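Local coordinates for virulence protein STM3117 (Salmonella enterica subsp. enterica serovar Typhimurium, PDB 3HUH) that promotes the replication of the bacterium inside host macrophages and may take part in building or modifying the peptidoglycan of its cell wall, at residues R23-L27 with Q64-L68; V28-S32 with D132-N136; S94-V100 with E139-Y143. All coordinates share one frame; numbering follows the deposited sequence.

How the interactions relate
All three contacts lie in a vicinal oxygen chelate (VOC) fold, whose two beta-alpha-beta-beta-beta modules each form a four-stranded sheet. Interactions 1 and 2 share strand 21-31 and touch: L29 packs on I66 and L68. Interaction 1 is fully buried and pairs parallel strands in the first sheet. Interaction 2 is mostly buried but ends at exposed S32, and it ties that strand to a turn of the second sheet through a carboxylate. Interaction 3, partly buried, lies within the second module, about 21 Å from interaction 1 between centres, and joins a helix start to a strand through one amide and a few apolar contacts. All three touch the second subunit.

Interaction 1 of 3, residues R23-L27 with Q64-L68; sequences RIDHL and QKINL
Two parallel strands of the first VOC sheet meet here, and L27 of strand 21-31, outermost within this chain, lies beside I66 of strand 64-70. The short strand axes approach to 4.9 Å at an angle of 21°. The pairing is uneven. N67 N donates to L27 O at 2.9 Å. The bonds K65 N to D25 O and L27 N to K65 O are weak.

At the start of the pair a side chain takes over from the backbone. The Q64 chain is extended beyond CG, with chi2 170°, and carries its amide to strand 21-31. Q64 NE2 donates to I24 O at 2.7 Å, almost straight at 172°. The oxygen lies in the amide plane of Q64, but the nitrogen sits above the carbonyl plane of I24. The other end of the amide, Q64 OE1, accepts from I24 N of the second subunit, so this amide links the strand pair to the dimer interface.

L27 and I66 point the same way, and L27 CD1 touches I66 CG2 at 4.1 Å. On the other face CB of H26 lies 3.7 Å from CG of K65. The K65 chain then runs out to N67, where NZ meets OD1 at 2.9 Å in the carbonyl plane, on a lone pair. K65 also makes a cation-pi contact with F52.

L27 and I66 pack on strand 88-93 through L89 and F91. Strand 56-61 flanks strand 64-70 on its other side, and an antiparallel strand of the second subunit continues the sheet beyond strand 21-31.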
loop_
_atom_site.group_PDB
_atom_site.type_symbol
_atom_site.label_atom_id
_atom_site.label_comp_id
_atom_site.label_asym_id
_atom_site.label_seq_id
_atom_site.Cartn_x
_atom_site.Cartn_y
_atom_site.Cartn_z
ATOM N N ARG A 23 5.059 -10.596 -0.139
ATOM C CA ARG A 23 4.548 -9.505 0.678
ATOM C C ARG A 23 4.671 -8.175 -0.046
ATOM O O ARG A 23 5.233 -8.092 -1.138
ATOM C CB ARG A 23 5.392 -9.416 1.955
ATOM C CG ARG A 23 6.881 -9.141 1.659
ATOM C CD ARG A 23 7.752 -9.080 2.918
ATOM N NE ARG A 23 9.154 -8.772 2.620
ATOM C CZ ARG A 23 10.022 -9.626 2.083
ATOM N NH1 ARG A 23 9.645 -10.862 1.775
ATOM N NH2 ARG A 23 11.277 -9.247 1.857
ATOM N N ILE A 24 4.146 -7.132 0.586
ATOM C CA ILE A 24 4.268 -5.777 0.059
ATOM C C ILE A 24 5.568 -5.266 0.685
ATOM O O ILE A 24 5.796 -5.461 1.880
ATOM C CB ILE A 24 3.095 -4.885 0.529
ATOM C CG1 ILE A 24 1.814 -5.276 -0.212
ATOM C CG2 ILE A 24 3.435 -3.410 0.316
ATOM C CD1 ILE A 24 0.548 -4.679 0.405
ATOM N N ASP A 25 6.429 -4.646 -0.116
ATOM C CA ASP A 25 7.689 -4.112 0.399
ATOM C C ASP A 25 7.518 -2.642 0.741
ATOM O O ASP A 25 7.972 -2.167 1.784
ATOM C CB ASP A 25 8.801 -4.220 -0.643
ATOM C CG ASP A 25 10.152 -3.817 -0.086
ATOM O OD1 ASP A 25 10.694 -4.584 0.731
ATOM O OD2 ASP A 25 10.673 -2.743 -0.453
ATOM N N HIS A 26 6.876 -1.919 -0.164
ATOM C CA HIS A 26 6.667 -0.497 0.029
ATOM C C HIS A 26 5.625 0.003 -0.949
ATOM O O HIS A 26 5.129 -0.748 -1.792
ATOM C CB HIS A 26 7.989 0.262 -0.174
ATOM C CG HIS A 26 8.614 0.066 -1.526
ATOM N ND1 HIS A 26 8.225 0.774 -2.644
ATOM C CD2 HIS A 26 9.626 -0.741 -1.928
ATOM C CE1 HIS A 26 8.974 0.415 -3.674
ATOM N NE2 HIS A 26 9.830 -0.504 -3.266
ATOM N N LEU A 27 5.278 1.273 -0.812
ATOM C CA LEU A 27 4.323 1.897 -1.702
ATOM C C LEU A 27 4.635 3.379 -1.694
ATOM O O LEU A 27 5.351 3.868 -0.817
ATOM C CB LEU A 27 2.885 1.626 -1.241
ATOM C CG LEU A 27 2.455 2.076 0.153
ATOM C CD1 LEU A 27 2.034 3.525 0.128
ATOM C CD2 LEU A 27 1.299 1.213 0.611
ATOM N N GLN A 64 9.126 -2.580 6.356
ATOM C CA GLN A 64 8.562 -2.027 5.134
ATOM C C GLN A 64 8.793 -0.523 5.146
ATOM O O GLN A 64 9.436 0.003 6.054
ATOM C CB GLN A 64 7.056 -2.328 5.074
ATOM C CG GLN A 64 6.708 -3.828 4.988
ATOM C CD GLN A 64 5.213 -4.120 5.168
ATOM O OE1 GLN A 64 4.629 -3.820 6.209
ATOM N NE2 GLN A 64 4.598 -4.721 4.154
ATOM N N LYS A 65 8.298 0.165 4.126
ATOM C CA LYS A 65 8.431 1.612 4.086
ATOM C C LYS A 65 7.444 2.251 3.125
ATOM O O LYS A 65 6.872 1.582 2.265
ATOM C CB LYS A 65 9.862 2.036 3.717
ATOM C CG LYS A 65 10.284 1.790 2.268
ATOM C CD LYS A 65 11.584 2.547 1.969
ATOM C CE LYS A 65 12.112 2.247 0.572
ATOM N NZ LYS A 65 12.979 3.369 0.096
ATOM N N ILE A 66 7.219 3.544 3.314
ATOM C CA ILE A 66 6.347 4.309 2.443
ATOM C C ILE A 66 7.204 5.412 1.838
ATOM O O ILE A 66 7.742 6.255 2.557
ATOM C CB ILE A 66 5.175 4.936 3.221
ATOM C CG1 ILE A 66 4.196 3.835 3.638
ATOM C CG2 ILE A 66 4.476 5.993 2.364
ATOM C CD1 ILE A 66 3.088 4.310 4.530
ATOM N N ASN A 67 7.370 5.376 0.521
ATOM C CA ASN A 67 8.141 6.408 -0.152
ATOM C C ASN A 67 7.205 7.579 -0.397
ATOM O O ASN A 67 6.011 7.394 -0.663
ATOM C CB ASN A 67 8.706 5.905 -1.482
ATOM C CG ASN A 67 9.838 4.924 -1.299
ATOM O OD1 ASN A 67 10.581 4.994 -0.312
ATOM N ND2 ASN A 67 10.002 4.021 -2.262
ATOM N N LEU A 68 7.738 8.788 -0.298
ATOM C CA LEU A 68 6.926 9.967 -0.505
ATOM C C LEU A 68 7.302 10.722 -1.767
ATOM O O LEU A 68 8.480 10.844 -2.099
ATOM C CB LEU A 68 7.053 10.917 0.697
ATOM C CG LEU A 68 6.708 10.322 2.064
ATOM C CD1 LEU A 68 6.967 11.358 3.152
ATOM C CD2 LEU A 68 5.246 9.872 2.084
#

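Interaction 2 of 3, residues V28-S32 with D132-N136; sequences VLTVS and DPDGN
S32 and D134 make the polar link between the end of strand 21-31 and the turn before strand 137-142. S32 N donates to D134 OD1 at 3.0 Å, with an angle of 164°. It comes to the syn side of that oxygen, 27° out of the carboxylate plane. S32 OG also lies near the same oxygen, at 3.1 Å. The other carboxylate oxygen, D134 OD2, rests against V31, 3.4 Å from its CB and as close to its CG1. The D134 side chain lies nearly perpendicular to that of V31. Farther back along the strand, L29 reaches toward N136.

The next shell shapes the turn. Residues D132 to G135 form a type I beta turn, closed by G135 N to D132 O. D132 OD1 takes D134 N at 3.0 Å, an Asx turn, and N136 N at 2.9 Å. The two N-H groups come from opposite faces of the carboxylate plane. The D132 side chain thus braces the backbone that carries D134. D132 OD2 is hydrogen-bonded to Y41 OH of helix 34-43, and T37 of that helix touches both V31 and D134.

The contact couples a backbone N-H just past the strand end to a carboxylate. The N-H is satisfied there, while the oxygen next to V31 meets carbon. Two backbone donors on D132 OD1 would probably stabilise the charged form of that aspartate.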
loop_
_atom_site.group_PDB
_atom_site.type_symbol
_atom_site.label_atom_id
_atom_site.label_comp_id
_atom_site.label_asym_id
_atom_site.label_seq_id
_atom_site.Cartn_x
_atom_site.Cartn_y
_atom_site.Cartn_z
ATOM N N VAL A 28 4.111 4.091 -2.678
ATOM C CA VAL A 28 4.358 5.515 -2.790
ATOM C C VAL A 28 3.108 6.350 -2.568
ATOM O O VAL A 28 2.064 6.111 -3.178
ATOM C CB VAL A 28 4.931 5.880 -4.182
ATOM C CG1 VAL A 28 5.132 7.388 -4.288
ATOM C CG2 VAL A 28 6.253 5.166 -4.410
ATOM N N LEU A 29 3.222 7.321 -1.672
ATOM C CA LEU A 29 2.129 8.239 -1.407
ATOM C C LEU A 29 2.509 9.562 -2.052
ATOM O O LEU A 29 3.633 10.032 -1.890
ATOM C CB LEU A 29 1.931 8.459 0.099
ATOM C CG LEU A 29 1.340 7.318 0.926
ATOM C CD1 LEU A 29 1.212 7.761 2.385
ATOM C CD2 LEU A 29 -0.033 6.939 0.364
ATOM N N THR A 30 1.583 10.145 -2.806
ATOM C CA THR A 30 1.824 11.440 -3.428
ATOM C C THR A 30 1.131 12.440 -2.515
ATOM O O THR A 30 -0.073 12.349 -2.273
ATOM C CB THR A 30 1.247 11.486 -4.849
ATOM O OG1 THR A 30 1.942 10.523 -5.648
ATOM C CG2 THR A 30 1.432 12.878 -5.467
ATOM N N VAL A 31 1.902 13.394 -2.005
ATOM C CA VAL A 31 1.379 14.366 -1.053
ATOM C C VAL A 31 1.605 15.828 -1.430
ATOM O O VAL A 31 2.490 16.149 -2.227
ATOM C CB VAL A 31 1.992 14.104 0.345
ATOM C CG1 VAL A 31 1.660 12.686 0.794
ATOM C CG2 VAL A 31 3.500 14.297 0.300
ATOM N N SER A 32 0.800 16.715 -0.853
ATOM C CA SER A 32 0.941 18.140 -1.142
ATOM C C SER A 32 2.185 18.730 -0.479
ATOM O O SER A 32 2.883 19.557 -1.075
ATOM C CB SER A 32 -0.315 18.908 -0.700
ATOM O OG SER A 32 -0.537 18.806 0.695
ATOM N N ASP A 132 -4.857 11.137 7.264
ATOM C CA ASP A 132 -3.591 11.844 7.307
ATOM C C ASP A 132 -3.811 13.248 6.742
ATOM O O ASP A 132 -4.928 13.594 6.354
ATOM C CB ASP A 132 -2.485 11.053 6.574
ATOM C CG ASP A 132 -2.578 11.116 5.057
ATOM O OD1 ASP A 132 -3.532 11.694 4.497
ATOM O OD2 ASP A 132 -1.657 10.564 4.417
ATOM N N PRO A 133 -2.764 14.082 6.703
ATOM C CA PRO A 133 -2.904 15.451 6.188
ATOM C C PRO A 133 -3.525 15.639 4.810
ATOM O O PRO A 133 -4.129 16.685 4.534
ATOM C CB PRO A 133 -1.478 15.981 6.253
ATOM C CG PRO A 133 -0.945 15.311 7.467
ATOM C CD PRO A 133 -1.419 13.883 7.271
ATOM N N ASP A 134 -3.394 14.632 3.952
ATOM C CA ASP A 134 -3.931 14.727 2.600
ATOM C C ASP A 134 -5.297 14.077 2.437
ATOM O O ASP A 134 -5.882 14.122 1.362
ATOM C CB ASP A 134 -2.936 14.126 1.603
ATOM C CG ASP A 134 -1.671 14.959 1.472
ATOM O OD1 ASP A 134 -1.637 15.869 0.613
ATOM O OD2 ASP A 134 -0.717 14.720 2.244
ATOM N N GLY A 135 -5.809 13.474 3.505
ATOM C CA GLY A 135 -7.113 12.844 3.423
ATOM C C GLY A 135 -7.076 11.340 3.213
ATOM O O GLY A 135 -8.125 10.706 3.078
ATOM N N ASN A 136 -5.878 10.762 3.163
ATOM C CA ASN A 136 -5.770 9.319 2.998
ATOM C C ASN A 136 -6.427 8.679 4.217
ATOM O O ASN A 136 -6.332 9.202 5.335
ATOM C CB ASN A 136 -4.303 8.881 2.935
ATOM C CG ASN A 136 -3.576 9.430 1.715
ATOM O OD1 ASN A 136 -2.473 9.967 1.827
ATOM N ND2 ASN A 136 -4.184 9.288 0.550
#

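Interaction 3 of 3, residues S94-V100 with E139-Y143; sequences STPINDV and EISQY
The chain turns into helix 97-106 beside the end of strand 137-142, with P96 at the N-cap position and the CA atoms of I97 and Q142 5.9 Å apart. Q142 makes the largest share of the contact. Its CG is anti to the backbone N (chi1 172°) and its chain stays extended, which brings the amide to the helix start. Q142 OE1 accepts from I97 N at 2.9 Å, with an angle of 162°. The donor stands well above the carbonyl plane, 56° out of it. A strand side chain thus takes up a backbone N-H in the first turn of the helix. The same oxygen lies 3.6 Å from CB of I97.

The I97 and Q142 side chains run alongside each other, pointing opposite ways. I97 CD1 reaches the strand backbone, 3.6 Å from O of I140. One turn on, V100 CG1 meets I140 CG2 at 4.1 Å, and the two side chains cross at a slant.

The first turn of helix 97-106 packs on strand 137-142, which lies between strands 88-93 and 123-131. V100 also touches T93, and I140 packs on I128. T95 OG1 is hydrogen-bonded to N of I20 of the second subunit, and I140 packs on I21 of that subunit.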
loop_
_atom_site.group_PDB
_atom_site.type_symbol
_atom_site.label_atom_id
_atom_site.label_comp_id
_atom_site.label_asym_id
_atom_site.label_seq_id
_atom_site.Cartn_x
_atom_site.Cartn_y
_atom_site.Cartn_z
ATOM N N SER A 94 0.737 -3.615 17.614
ATOM C CA SER A 94 0.895 -4.601 18.676
ATOM C C SER A 94 0.478 -3.947 19.994
ATOM O O SER A 94 0.476 -4.575 21.055
ATOM C CB SER A 94 2.350 -5.086 18.753
ATOM O OG SER A 94 3.261 -4.004 18.823
ATOM N N THR A 95 0.124 -2.670 19.908
ATOM C CA THR A 95 -0.318 -1.903 21.067
ATOM C C THR A 95 -1.807 -2.192 21.272
ATOM O O THR A 95 -2.558 -2.286 20.303
ATOM C CB THR A 95 -0.118 -0.392 20.809
ATOM O OG1 THR A 95 1.274 -0.127 20.583
ATOM C CG2 THR A 95 -0.605 0.438 21.991
ATOM N N PRO A 96 -2.251 -2.366 22.534
ATOM C CA PRO A 96 -3.680 -2.638 22.754
ATOM C C PRO A 96 -4.492 -1.568 22.021
ATOM O O PRO A 96 -4.251 -0.374 22.198
ATOM C CB PRO A 96 -3.816 -2.543 24.271
ATOM C CG PRO A 96 -2.473 -3.023 24.755
ATOM C CD PRO A 96 -1.520 -2.312 23.813
ATOM N N ILE A 97 -5.457 -1.994 21.211
ATOM C CA ILE A 97 -6.242 -1.051 20.424
ATOM C C ILE A 97 -6.907 0.072 21.223
ATOM O O ILE A 97 -7.008 1.188 20.730
ATOM C CB ILE A 97 -7.294 -1.791 19.547
ATOM C CG1 ILE A 97 -7.727 -0.891 18.381
ATOM C CG2 ILE A 97 -8.491 -2.209 20.380
ATOM C CD1 ILE A 97 -6.583 -0.524 17.435
ATOM N N ASN A 98 -7.349 -0.203 22.448
ATOM C CA ASN A 98 -7.966 0.851 23.250
ATOM C C ASN A 98 -6.927 1.885 23.686
ATOM O O ASN A 98 -7.243 3.071 23.850
ATOM C CB ASN A 98 -8.690 0.256 24.465
ATOM C CG ASN A 98 -9.959 -0.485 24.073
ATOM O OD1 ASN A 98 -10.403 -0.407 22.923
ATOM N ND2 ASN A 98 -10.554 -1.199 25.024
ATOM N N ASP A 99 -5.684 1.451 23.872
ATOM C CA ASP A 99 -4.634 2.390 24.243
ATOM C C ASP A 99 -4.356 3.264 23.019
ATOM O O ASP A 99 -4.076 4.460 23.143
ATOM C CB ASP A 99 -3.348 1.658 24.662
ATOM C CG ASP A 99 -3.482 0.949 26.003
ATOM O OD1 ASP A 99 -4.347 1.342 26.820
ATOM O OD2 ASP A 99 -2.704 0.004 26.250
ATOM N N VAL A 100 -4.453 2.667 21.832
ATOM C CA VAL A 100 -4.223 3.411 20.600
ATOM C C VAL A 100 -5.313 4.467 20.446
ATOM O O VAL A 100 -5.037 5.606 20.072
ATOM C CB VAL A 100 -4.252 2.487 19.360
ATOM C CG1 VAL A 100 -4.110 3.319 18.085
ATOM C CG2 VAL A 100 -3.122 1.464 19.446
ATOM N N GLU A 139 -6.295 3.033 8.567
ATOM C CA GLU A 139 -6.958 2.081 9.442
ATOM C C GLU A 139 -5.871 1.463 10.317
ATOM O O GLU A 139 -4.957 0.821 9.808
ATOM C CB GLU A 139 -7.646 1.002 8.588
ATOM C CG GLU A 139 -8.465 -0.033 9.360
ATOM C CD GLU A 139 -9.057 -1.120 8.462
ATOM O OE1 GLU A 139 -8.956 -0.999 7.221
ATOM O OE2 GLU A 139 -9.631 -2.101 8.995
ATOM N N ILE A 140 -5.950 1.689 11.625
ATOM C CA ILE A 140 -4.973 1.123 12.557
ATOM C C ILE A 140 -5.698 -0.017 13.263
ATOM O O ILE A 140 -6.739 0.194 13.897
ATOM C CB ILE A 140 -4.483 2.173 13.568
ATOM C CG1 ILE A 140 -3.845 3.344 12.815
ATOM C CG2 ILE A 140 -3.453 1.555 14.497
ATOM C CD1 ILE A 140 -3.572 4.565 13.660
ATOM N N SER A 141 -5.146 -1.222 13.165
ATOM C CA SER A 141 -5.821 -2.388 13.723
ATOM C C SER A 141 -4.984 -3.369 14.534
ATOM O O SER A 141 -3.780 -3.492 14.344
ATOM C CB SER A 141 -6.483 -3.153 12.573
ATOM O OG SER A 141 -7.081 -2.258 11.649
ATOM N N GLN A 142 -5.652 -4.076 15.440
ATOM C CA GLN A 142 -5.006 -5.093 16.257
ATOM C C GLN A 142 -5.773 -6.390 16.035
ATOM O O GLN A 142 -7.010 -6.393 16.039
ATOM C CB GLN A 142 -5.056 -4.722 17.741
ATOM C CG GLN A 142 -4.561 -5.834 18.654
ATOM C CD GLN A 142 -4.657 -5.472 20.119
ATOM O OE1 GLN A 142 -5.625 -4.848 20.555
ATOM N NE2 GLN A 142 -3.656 -5.875 20.894
ATOM N N TYR A 143 -5.053 -7.487 15.826
ATOM C CA TYR A 143 -5.713 -8.769 15.620
ATOM C C TYR A 143 -6.340 -9.267 16.916
ATOM O O TYR A 143 -5.704 -9.084 17.976
ATOM C CB TYR A 143 -4.722 -9.814 15.096
ATOM C CG TYR A 143 -4.686 -9.898 13.589
ATOM C CD1 TYR A 143 -3.815 -9.108 12.844
ATOM C CD2 TYR A 143 -5.571 -10.729 12.905
ATOM C CE1 TYR A 143 -3.831 -9.141 11.446
ATOM C CE2 TYR A 143 -5.597 -10.771 11.516
ATOM C CZ TYR A 143 -4.725 -9.973 10.796
ATOM O OH TYR A 143 -4.765 -10.015 9.426
#